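Side-chain contact in uncharacterized protein (Leishmania major, PDB 2B4W), which is of unknown function but belongs to the DUF1861 family of the beta-fructosidase clan and probably folds as a five-bladed beta-propeller: residues 163-166 and 167-171. Numbering follows the deposited sequence.
Sequences ILNS and IDELG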
# COMPACT_ATOMS: atom_id res chain seq x y z
N ILE A 163 15.33 0.20 -11.65
CA ILE A 163 16.19 0.75 -10.61
C ILE A 163 16.71 2.12 -10.99
O ILE A 163 17.36 2.22 -12.04
CB ILE A 163 17.41 -0.15 -10.35
CG1 ILE A 163 17.06 -1.56 -9.87
CG2 ILE A 163 18.37 0.55 -9.41
CD1 ILE A 163 18.20 -2.55 -9.89
N LEU A 164 16.47 3.16 -10.20
CA LEU A 164 17.04 4.47 -10.54
C LEU A 164 18.16 4.85 -9.57
O LEU A 164 18.28 4.23 -8.52
CB LEU A 164 15.97 5.54 -10.51
CG LEU A 164 14.72 5.44 -11.36
CD1 LEU A 164 13.78 6.60 -11.04
CD2 LEU A 164 15.03 5.43 -12.84
N ASN A 165 18.97 5.86 -9.92
CA ASN A 165 20.06 6.29 -9.06
C ASN A 165 19.57 6.96 -7.77
O ASN A 165 20.26 6.85 -6.75
CB ASN A 165 21.04 7.27 -9.74
CG ASN A 165 21.79 6.60 -10.88
OD1 ASN A 165 22.37 5.53 -10.70
ND2 ASN A 165 21.75 7.22 -12.04
N SER A 166 18.45 7.65 -7.84
CA SER A 166 17.95 8.40 -6.71
C SER A 166 16.60 9.02 -6.99
O SER A 166 16.12 8.99 -8.11
CB SER A 166 18.88 9.57 -6.35
OG SER A 166 18.82 10.52 -7.39
N ILE A 167 16.06 9.59 -5.90
CA ILE A 167 14.71 10.14 -5.96
C ILE A 167 14.60 11.32 -6.91
O ILE A 167 13.53 11.61 -7.44
CB ILE A 167 14.20 10.57 -4.57
CG1 ILE A 167 12.69 10.52 -4.42
CG2 ILE A 167 14.75 11.96 -4.25
CD1 ILE A 167 12.00 9.21 -4.69
N ASP A 168 15.73 11.97 -7.09
CA ASP A 168 15.95 13.05 -8.02
C ASP A 168 15.74 12.65 -9.47
O ASP A 168 15.69 13.52 -10.33
CB ASP A 168 17.38 13.59 -7.89
CG ASP A 168 17.65 14.15 -6.52
OD1 ASP A 168 16.81 14.95 -6.04
OD2 ASP A 168 18.69 13.79 -5.93
N GLU A 169 15.64 11.36 -9.75
CA GLU A 169 15.48 10.97 -11.14
C GLU A 169 14.06 10.50 -11.44
O GLU A 169 13.71 10.22 -12.57
CB GLU A 169 16.43 9.83 -11.49
CG GLU A 169 17.90 10.21 -11.28
CD GLU A 169 18.76 9.14 -11.94
OE1 GLU A 169 18.26 8.00 -12.04
OE2 GLU A 169 19.88 9.49 -12.35
N LEU A 170 13.29 10.41 -10.36
CA LEU A 170 11.91 9.99 -10.42
C LEU A 170 11.06 11.04 -11.16
O LEU A 170 11.17 12.22 -10.83
CB LEU A 170 11.37 9.80 -9.01
CG LEU A 170 10.07 8.99 -8.92
CD1 LEU A 170 10.32 7.55 -9.28
CD2 LEU A 170 9.49 9.09 -7.52
N GLY A 171 10.27 10.58 -12.11
CA GLY A 171 9.40 11.39 -12.96
C GLY A 171 8.69 10.51 -13.99
O GLY A 171 8.99 9.31 -14.05
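Glu169 folds its carboxylate back onto Asn165, four residues earlier, and takes two hydrogen bonds from it. The side-chain bond, Asn165 ND2 to Glu169 OE2 (3.0 Å), is nearly straight at 165°; it arrives on the syn side of OE2 and lies close to the amide plane. The backbone bond, Asn165 N to Glu169 OE1 (3.1 Å), instead comes in from above the carboxylate plane. Because amide and carboxylate planes are turned 65° apart, the two groups do not pair flat; the carboxylate spans the main chain and side chain of one residue, one oxygen to each. Glu169 reaches that position with CG anti to its own carbonyl carbon (chi1 -60°) and the chain extended beyond, and OE1 also comes within 3.7 Å of Leu164 CB. Two bonds from neutral donors restrict the rotation of the carboxylate and would be expected to stabilise its charged form.

The same glutamate is tied at its main chain, where Glu169 N donates to Ser166 O (2.9 Å), closing the turn. On the buried side, Leu164 CD1 meets Leu170 CD1 at 4.0 Å, and both leucines also touch Val147 of the neighbouring strand 145-149. Helix 172-176 adds to this cluster, with Val174 against Leu164 and Ile175 against Leu170.

Glu169 N to Ser166 O and Leu170 N to Ile167 O (3.2 Å) make the 3-10 turn at 167-169; the Glu169 carboxylate ties it back to Asn165, just past the strand end, and the leucine pair packs its buried side. The turn links strand 159-164, an inner strand of a four-stranded antiparallel sheet, to the short helix 172-176, consistent with an inter-strand connection on one blade of a beta-propeller.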